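Hypothetical protein yihE (Escherichia coli, PDB 1ZYL) phosphorylates itself and other proteins on serine and threonine, using ATP, and probably helps cells withstand stress linked to reactive oxygen species. Local coordinates at residues M132-R137 against E253-F258. Residues are numbered along the deposited sequence; the frame is centred on the assembly and turned at random.
Sequences MHQTGR and EEFSEF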
ATOM      1  N   MET A 132      -8.363  -4.008  13.771  1.00 29.45           N
ATOM      2  CA  MET A 132      -7.342  -3.056  13.347  1.00 26.12           C
ATOM      3  C   MET A 132      -7.969  -1.689  13.220  1.00 25.83           C
ATOM      4  O   MET A 132      -7.490  -0.722  13.809  1.00 25.69           O
ATOM      5  CB  MET A 132      -6.735  -3.450  12.002  1.00 24.25           C
ATOM      6  CG  MET A 132      -5.395  -2.769  11.718  1.00 21.03           C
ATOM      7  SD  MET A 132      -4.968  -2.685   9.967  1.00 16.12           S
ATOM      8  CE  MET A 132      -4.402  -4.323   9.681  1.00 14.34           C
ATOM      9  N   HIS A 133      -9.048  -1.613  12.447  1.00 27.49           N
ATOM     10  CA  HIS A 133      -9.755  -0.351  12.244  1.00 28.55           C
ATOM     11  C   HIS A 133     -10.361   0.164  13.536  1.00 29.19           C
ATOM     12  O   HIS A 133     -10.639   1.361  13.659  1.00 27.62           O
ATOM     13  CB  HIS A 133     -10.841  -0.509  11.186  1.00 29.06           C
ATOM     14  CG  HIS A 133     -10.301  -0.719   9.810  1.00 27.82           C
ATOM     15  ND1 HIS A 133     -11.085  -0.643   8.683  1.00 28.24           N
ATOM     16  CD2 HIS A 133      -9.048  -0.998   9.380  1.00 28.40           C
ATOM     17  CE1 HIS A 133     -10.340  -0.864   7.615  1.00 29.99           C
ATOM     18  NE2 HIS A 133      -9.099  -1.081   8.011  1.00 30.05           N
ATOM     19  N   GLN A 134     -10.566  -0.747  14.490  1.00 28.98           N
ATOM     20  CA  GLN A 134     -11.104  -0.382  15.791  1.00 29.15           C
ATOM     21  C   GLN A 134     -10.058   0.513  16.443  1.00 30.02           C
ATOM     22  O   GLN A 134     -10.385   1.552  17.020  1.00 30.23           O
ATOM     23  CB  GLN A 134     -11.316  -1.624  16.645  1.00 30.57           C
ATOM     24  CG  GLN A 134     -12.036  -1.357  17.955  1.00 30.79           C
ATOM     25  CD  GLN A 134     -12.152  -2.598  18.820  1.00 29.88           C
ATOM     26  OE1 GLN A 134     -12.925  -2.626  19.771  1.00 30.10           O
ATOM     27  NE2 GLN A 134     -11.378  -3.625  18.499  1.00 29.60           N
ATOM     28  N   THR A 135      -8.796   0.098  16.335  1.00 29.50           N
ATOM     29  CA  THR A 135      -7.668   0.858  16.875  1.00 28.45           C
ATOM     30  C   THR A 135      -7.504   2.083  16.002  1.00 28.55           C
ATOM     31  O   THR A 135      -7.583   3.220  16.460  1.00 29.17           O
ATOM     32  CB  THR A 135      -6.344   0.074  16.784  1.00 27.96           C
ATOM     33  OG1 THR A 135      -6.458  -1.162  17.501  1.00 31.55           O
ATOM     34  CG2 THR A 135      -5.208   0.883  17.364  1.00 24.65           C
ATOM     35  N   GLY A 136      -7.284   1.821  14.721  1.00 28.34           N
ATOM     36  CA  GLY A 136      -7.093   2.885  13.760  1.00 28.27           C
ATOM     37  C   GLY A 136      -8.074   4.030  13.863  1.00 28.22           C
ATOM     38  O   GLY A 136      -7.765   5.138  13.431  1.00 28.35           O
ATOM     39  N   ARG A 137      -9.256   3.798  14.419  1.00 28.54           N
ATOM     40  CA  ARG A 137     -10.201   4.902  14.511  1.00 28.81           C
ATOM     41  C   ARG A 137      -9.996   5.793  15.733  1.00 26.03           C
ATOM     42  O   ARG A 137     -10.537   6.897  15.785  1.00 24.63           O
ATOM     43  CB  ARG A 137     -11.652   4.403  14.455  1.00 30.14           C
ATOM     44  CG  ARG A 137     -12.033   3.308  15.439  1.00 31.86           C
ATOM     45  CD  ARG A 137     -13.544   3.110  15.414  1.00 31.76           C
ATOM     46  NE  ARG A 137     -14.075   3.242  14.060  1.00 32.49           N
ATOM     47  CZ  ARG A 137     -14.022   2.299  13.121  1.00 33.76           C
ATOM     48  NH1 ARG A 137     -13.468   1.117  13.371  1.00 32.09           N
ATOM     49  NH2 ARG A 137     -14.499   2.557  11.911  1.00 34.21           N
ATOM     50  N   GLU A 253     -17.372  -6.966  11.193  1.00 30.32           N
ATOM     51  CA  GLU A 253     -18.280  -6.307  12.133  1.00 31.26           C
ATOM     52  C   GLU A 253     -18.205  -6.753  13.597  1.00 31.49           C
ATOM     53  O   GLU A 253     -18.840  -6.140  14.460  1.00 30.03           O
ATOM     54  CB  GLU A 253     -19.727  -6.406  11.641  1.00 30.00           C
ATOM     55  CG  GLU A 253     -19.924  -5.785  10.270  1.00 31.87           C
ATOM     56  CD  GLU A 253     -21.238  -5.061  10.121  1.00 32.14           C
ATOM     57  OE1 GLU A 253     -22.303  -5.686  10.329  1.00 34.06           O
ATOM     58  OE2 GLU A 253     -21.202  -3.861   9.788  1.00 31.28           O
ATOM     59  N   GLU A 254     -17.438  -7.801  13.888  1.00 31.23           N
ATOM     60  CA  GLU A 254     -17.315  -8.244  15.265  1.00 31.04           C
ATOM     61  C   GLU A 254     -16.637  -7.167  16.109  1.00 30.74           C
ATOM     62  O   GLU A 254     -16.940  -7.026  17.291  1.00 30.38           O
ATOM     63  CB  GLU A 254     -16.519  -9.548  15.355  1.00 33.49           C
ATOM     64  CG  GLU A 254     -16.174  -9.947  16.796  1.00 37.86           C
ATOM     65  CD  GLU A 254     -15.340 -11.221  16.896  1.00 41.99           C
ATOM     66  OE1 GLU A 254     -14.864 -11.531  18.008  1.00 43.08           O
ATOM     67  OE2 GLU A 254     -15.160 -11.917  15.875  1.00 44.85           O
ATOM     68  N   PHE A 255     -15.736  -6.392  15.501  1.00 30.76           N
ATOM     69  CA  PHE A 255     -15.012  -5.341  16.223  1.00 31.22           C
ATOM     70  C   PHE A 255     -15.214  -3.921  15.698  1.00 31.19           C
ATOM     71  O   PHE A 255     -14.927  -2.949  16.392  1.00 31.57           O
ATOM     72  CB  PHE A 255     -13.520  -5.656  16.226  1.00 32.00           C
ATOM     73  CG  PHE A 255     -13.190  -6.965  16.860  1.00 33.90           C
ATOM     74  CD1 PHE A 255     -13.219  -7.108  18.238  1.00 33.83           C
ATOM     75  CD2 PHE A 255     -12.900  -8.077  16.076  1.00 35.09           C
ATOM     76  CE1 PHE A 255     -12.965  -8.345  18.828  1.00 35.65           C
ATOM     77  CE2 PHE A 255     -12.645  -9.319  16.659  1.00 35.29           C
ATOM     78  CZ  PHE A 255     -12.679  -9.453  18.034  1.00 33.72           C
ATOM     79  N   SER A 256     -15.679  -3.801  14.462  1.00 31.23           N
ATOM     80  CA  SER A 256     -15.919  -2.498  13.855  1.00 30.74           C
ATOM     81  C   SER A 256     -17.101  -2.603  12.916  1.00 31.56           C
ATOM     82  O   SER A 256     -17.158  -3.496  12.069  1.00 31.31           O
ATOM     83  CB  SER A 256     -14.695  -2.023  13.075  1.00 30.06           C
ATOM     84  OG  SER A 256     -13.683  -1.569  13.948  1.00 32.65           O
ATOM     85  N   GLU A 257     -18.060  -1.704  13.075  1.00 32.68           N
ATOM     86  CA  GLU A 257     -19.208  -1.736  12.205  1.00 35.27           C
ATOM     87  C   GLU A 257     -18.715  -1.254  10.848  1.00 35.30           C
ATOM     88  O   GLU A 257     -17.837  -0.391  10.766  1.00 36.97           O
ATOM     89  CB  GLU A 257     -20.312  -0.822  12.729  1.00 38.27           C
ATOM     90  CG  GLU A 257     -21.617  -0.979  11.960  1.00 46.61           C
ATOM     91  CD  GLU A 257     -22.679   0.028  12.364  1.00 50.88           C
ATOM     92  OE1 GLU A 257     -23.755   0.042  11.723  1.00 52.10           O
ATOM     93  OE2 GLU A 257     -22.439   0.803  13.318  1.00 53.52           O
ATOM     94  N   PHE A 258     -19.255  -1.840   9.786  1.00 33.71           N
ATOM     95  CA  PHE A 258     -18.875  -1.460   8.431  1.00 30.69           C
ATOM     96  C   PHE A 258     -20.026  -0.698   7.796  1.00 29.87           C
ATOM     97  O   PHE A 258     -21.184  -1.064   7.948  1.00 30.35           O
ATOM     98  CB  PHE A 258     -18.556  -2.700   7.587  1.00 27.88           C
ATOM     99  CG  PHE A 258     -18.117  -2.380   6.185  1.00 26.79           C
ATOM    100  CD1 PHE A 258     -18.817  -2.877   5.092  1.00 26.17           C
ATOM    101  CD2 PHE A 258     -17.008  -1.568   5.954  1.00 25.84           C
ATOM    102  CE1 PHE A 258     -18.421  -2.566   3.789  1.00 24.48           C
ATOM    103  CE2 PHE A 258     -16.606  -1.253   4.655  1.00 23.84           C
ATOM    104  CZ  PHE A 258     -17.315  -1.753   3.574  1.00 22.71           C
TER
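Ser256, in the loop that follows helix 238-252, lies against the C-terminal part of helix 119-136, its CA 5.6 Å from that of Gln134. The polar part of the contact centres on its hydroxyl. With OG anti to the carbonyl carbon, the oxygen reaches the helix and hydrogen-bonds to the carbonyl of Gly130. Arg137 curls back over the same spot: CG takes the crowded position between backbone N and carbonyl carbon, and a bend at chi3 (38°) brings NH1 beside the hydroxyl. Ser256 OG lies at the guanidinium edge, near its plane, but the angle is too poor for a hydrogen bond.

Van der Waals contact is made by Gln134, whose CB packs 3.6 Å from Ser256 OG. Its extended chain, CG anti to the backbone N, runs past the loop backbone, CG 3.7 Å from Phe255 O. Its amide meets the base of the Phe255 side chain, NE2 lying 3.7 Å from Phe255 CB, with amide and ring planes 36° apart. The ring continues past the amide, which it meets obliquely, and makes a cation-pi contact with Arg131.

Within the loop, Glu253 OE2 accepts the backbone N-H of Phe258 through its anti lone pair in a nearly straight bond (168°), bridging the two ends of 253-258.

His133 brushes Ser256 with CB, while its imidazole turns inward, ND1 hydrogen-bonded to Tyr252 OH and NE2 to Asp229 OD1, which ties helix 119-136 to helices 238-252 and 228-231 in the helical lobe of this aminoglycoside-phosphotransferase-type kinase fold, about 11 Å from the side chain of Asp201, the probable proton acceptor. Met132 and Thr135 meet helix 64-79, and the backbone of Gly136 hydrogen-bonds to Arg197 of strand 196-197.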